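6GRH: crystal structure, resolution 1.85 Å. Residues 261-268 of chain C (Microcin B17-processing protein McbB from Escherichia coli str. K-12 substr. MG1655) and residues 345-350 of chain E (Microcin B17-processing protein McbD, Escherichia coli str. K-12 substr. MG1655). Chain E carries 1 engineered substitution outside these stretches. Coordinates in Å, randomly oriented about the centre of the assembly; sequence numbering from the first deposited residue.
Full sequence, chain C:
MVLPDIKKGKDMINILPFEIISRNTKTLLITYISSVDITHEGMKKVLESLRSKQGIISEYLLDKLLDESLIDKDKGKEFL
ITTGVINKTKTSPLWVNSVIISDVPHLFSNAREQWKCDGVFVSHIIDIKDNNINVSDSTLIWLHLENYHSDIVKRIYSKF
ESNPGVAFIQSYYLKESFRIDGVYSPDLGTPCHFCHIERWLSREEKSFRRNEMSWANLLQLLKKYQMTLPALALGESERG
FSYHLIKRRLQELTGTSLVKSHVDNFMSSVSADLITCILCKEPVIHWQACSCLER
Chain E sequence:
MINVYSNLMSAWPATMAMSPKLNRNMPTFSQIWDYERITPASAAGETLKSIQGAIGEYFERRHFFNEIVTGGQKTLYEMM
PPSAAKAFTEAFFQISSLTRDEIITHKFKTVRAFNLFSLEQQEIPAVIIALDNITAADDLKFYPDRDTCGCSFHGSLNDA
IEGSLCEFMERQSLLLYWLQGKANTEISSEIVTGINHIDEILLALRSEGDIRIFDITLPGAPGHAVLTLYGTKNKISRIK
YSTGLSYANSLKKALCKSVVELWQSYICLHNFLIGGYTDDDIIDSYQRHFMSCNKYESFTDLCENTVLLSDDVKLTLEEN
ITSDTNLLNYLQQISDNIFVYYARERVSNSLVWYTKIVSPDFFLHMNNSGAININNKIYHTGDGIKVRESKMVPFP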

# COMPACT_ATOMS: atom_id res chain seq x y z
N SER C 261 -23.78 21.30 -5.23
CA SER C 261 -22.63 21.06 -6.10
C SER C 261 -21.67 22.28 -6.09
O SER C 261 -21.97 23.36 -6.62
CB SER C 261 -23.08 20.72 -7.53
OG SER C 261 -21.98 20.54 -8.41
N HIS C 262 -20.50 22.08 -5.49
CA HIS C 262 -19.49 23.11 -5.34
C HIS C 262 -19.08 23.75 -6.68
O HIS C 262 -19.09 23.10 -7.73
CB HIS C 262 -18.26 22.51 -4.65
CG HIS C 262 -17.40 23.52 -3.97
ND1 HIS C 262 -16.37 24.18 -4.61
CD2 HIS C 262 -17.40 23.99 -2.69
CE1 HIS C 262 -15.79 25.02 -3.77
NE2 HIS C 262 -16.39 24.92 -2.60
N VAL C 263 -18.73 25.04 -6.63
CA VAL C 263 -18.36 25.79 -7.84
C VAL C 263 -17.12 25.22 -8.55
O VAL C 263 -16.92 25.45 -9.74
CB VAL C 263 -18.15 27.29 -7.52
CG1 VAL C 263 -16.83 27.49 -6.79
CG2 VAL C 263 -18.21 28.14 -8.79
N ASP C 264 -16.31 24.47 -7.80
CA ASP C 264 -15.18 23.73 -8.36
C ASP C 264 -15.55 22.66 -9.38
O ASP C 264 -14.71 22.36 -10.24
CB ASP C 264 -14.31 23.12 -7.23
CG ASP C 264 -13.52 24.18 -6.47
OD1 ASP C 264 -13.29 25.28 -7.02
OD2 ASP C 264 -13.15 23.94 -5.32
N ASN C 265 -16.77 22.12 -9.33
CA ASN C 265 -17.25 21.24 -10.42
C ASN C 265 -17.31 22.03 -11.76
O ASN C 265 -17.12 21.46 -12.85
CB ASN C 265 -18.62 20.61 -10.06
CG ASN C 265 -19.15 19.62 -11.12
OD1 ASN C 265 -18.39 19.03 -11.90
ND2 ASN C 265 -20.47 19.45 -11.16
N PHE C 266 -17.56 23.33 -11.71
CA PHE C 266 -17.66 24.10 -12.93
C PHE C 266 -16.32 24.65 -13.32
O PHE C 266 -15.99 24.67 -14.51
CB PHE C 266 -18.71 25.22 -12.79
CG PHE C 266 -20.03 24.72 -12.28
CD1 PHE C 266 -20.57 23.52 -12.75
CD2 PHE C 266 -20.71 25.40 -11.28
CE1 PHE C 266 -21.76 23.05 -12.27
CE2 PHE C 266 -21.91 24.91 -10.79
CZ PHE C 266 -22.44 23.74 -11.29
N MET C 267 -15.53 25.05 -12.33
CA MET C 267 -14.26 25.74 -12.54
C MET C 267 -13.07 24.75 -12.53
O MET C 267 -12.08 24.95 -11.85
CB MET C 267 -14.10 26.83 -11.48
CG MET C 267 -15.06 28.00 -11.69
SD MET C 267 -14.93 29.22 -10.35
CE MET C 267 -13.37 30.04 -10.70
N SER C 268 -13.21 23.70 -13.34
CA SER C 268 -12.23 22.65 -13.50
C SER C 268 -12.24 22.21 -14.95
O SER C 268 -13.31 22.07 -15.56
CB SER C 268 -12.54 21.42 -12.65
OG SER C 268 -12.27 21.64 -11.28
N GLU E 345 -8.71 38.33 -9.69
CA GLU E 345 -9.18 37.18 -10.47
C GLU E 345 -9.85 36.17 -9.54
O GLU E 345 -9.32 35.84 -8.47
CB GLU E 345 -7.99 36.50 -11.20
CG GLU E 345 -7.33 37.41 -12.22
CD GLU E 345 -6.10 36.84 -12.91
OE1 GLU E 345 -5.40 35.95 -12.32
OE2 GLU E 345 -5.85 37.30 -14.05
N ARG E 346 -11.02 35.70 -9.94
CA ARG E 346 -11.71 34.66 -9.24
C ARG E 346 -10.97 33.31 -9.30
O ARG E 346 -10.58 32.84 -10.39
CB ARG E 346 -13.12 34.53 -9.75
CG ARG E 346 -14.02 33.75 -8.84
CD ARG E 346 -15.46 33.72 -9.33
NE ARG E 346 -16.25 32.83 -8.51
CZ ARG E 346 -17.54 32.55 -8.69
NH1 ARG E 346 -18.22 33.06 -9.71
NH2 ARG E 346 -18.16 31.73 -7.84
N VAL E 347 -10.80 32.72 -8.13
CA VAL E 347 -10.24 31.37 -7.97
C VAL E 347 -11.20 30.66 -7.01
O VAL E 347 -11.32 31.07 -5.87
CB VAL E 347 -8.82 31.41 -7.36
CG1 VAL E 347 -8.28 30.01 -7.12
CG2 VAL E 347 -7.87 32.23 -8.23
N SER E 348 -11.91 29.65 -7.49
CA SER E 348 -13.01 29.01 -6.75
C SER E 348 -14.03 30.05 -6.29
O SER E 348 -14.52 30.82 -7.13
CB SER E 348 -12.48 28.13 -5.59
OG SER E 348 -11.57 27.18 -6.11
N ASN E 349 -14.30 30.12 -4.98
CA ASN E 349 -15.21 31.14 -4.41
C ASN E 349 -14.47 32.29 -3.77
O ASN E 349 -15.02 32.97 -2.90
CB ASN E 349 -16.17 30.50 -3.39
CG ASN E 349 -17.29 29.73 -4.04
OD1 ASN E 349 -17.92 30.20 -4.99
ND2 ASN E 349 -17.55 28.52 -3.54
N SER E 350 -13.24 32.53 -4.19
CA SER E 350 -12.41 33.59 -3.64
C SER E 350 -11.88 34.47 -4.77
O SER E 350 -12.03 34.16 -5.94
CB SER E 350 -11.21 32.97 -2.88
OG SER E 350 -11.70 32.12 -1.86
O HOH W 1 -19.29 26.57 -4.32

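This is a small, mixed contact in which the tip of a tight β turn in McbD rests on a short, helically coiled segment of McbB, held by one direct hydrogen bond, one bridging water and van der Waals packing by Val263(C) and Met267(C).

The turn is built first within chain E. A type II' turn runs from Val347(E) to Ser350(E), closed by two backbone hydrogen bonds: Val347(E) N to Ser350(E) O and Ser350(E) N to Val347(E) O, both 2.9 Å. Ser348(E) has the positive phi (53°) that this turn type requires, a conformation more often taken by glycine. Arg346(E), extended through all its side-chain torsions, reaches across to brace the turn: its NE donates to Ser348(E) O (3.0 Å) and its NH2 to Asn349(E) OD1 (3.2 Å). A guanidinium suits this task because it offers several donors in one plane.

In chain C, residues 263-266 have helical backbone angles without forming a regular helix. Asp264(C) N donates to the ring nitrogen His262(C) ND1 (3.2 Å), so the imidazole accepts from the backbone amide two residues on. Further on, Ser268(C) OG donates to Asp264(C) O (2.7 Å).

The backbones come nearest at Asp264(C) and Ser348(E), whose CA atoms lie 5.9 Å apart. Here Ser348(E) OG donates to Asp264(C) OD1 at 2.7 Å, the sole direct hydrogen bond between the stretches. The pairing joins a short hydroxyl to a carboxylate, a strong acceptor. Both CA-to-CB bonds point sideways, but the end of the aspartate side chain comes nearer to the turn.

Beside this polar link, Val263(C) and Met267(C), four residues apart in sequence, both point toward chain E. Val263(C) CG1 lies 3.8 Å from Ser348(E) C and 3.4 Å from Asn349(E) OD1, while its CG2 is 3.7 Å from Arg346(E) NH2. Met267(C) has a long, flexible side chain, and its CE lies 3.5 Å from the turn's backbone atom Ser348(E) N and 4.2 Å from CG in the aliphatic part of the Arg346(E) side chain. These are van der Waals contacts, which a branched valine and a pliable thioether can make against the turn's backbone and the side chains of Arg346(E) and Asn349(E).

Asn349(E) completes the contact. While its OD1 accepts from Arg346(E), its ND2 donates to water 1 (2.7 Å), which also accepts from Val263(C) N (2.8 Å). The amide thus serves as acceptor within its own chain and as donor to the bridge.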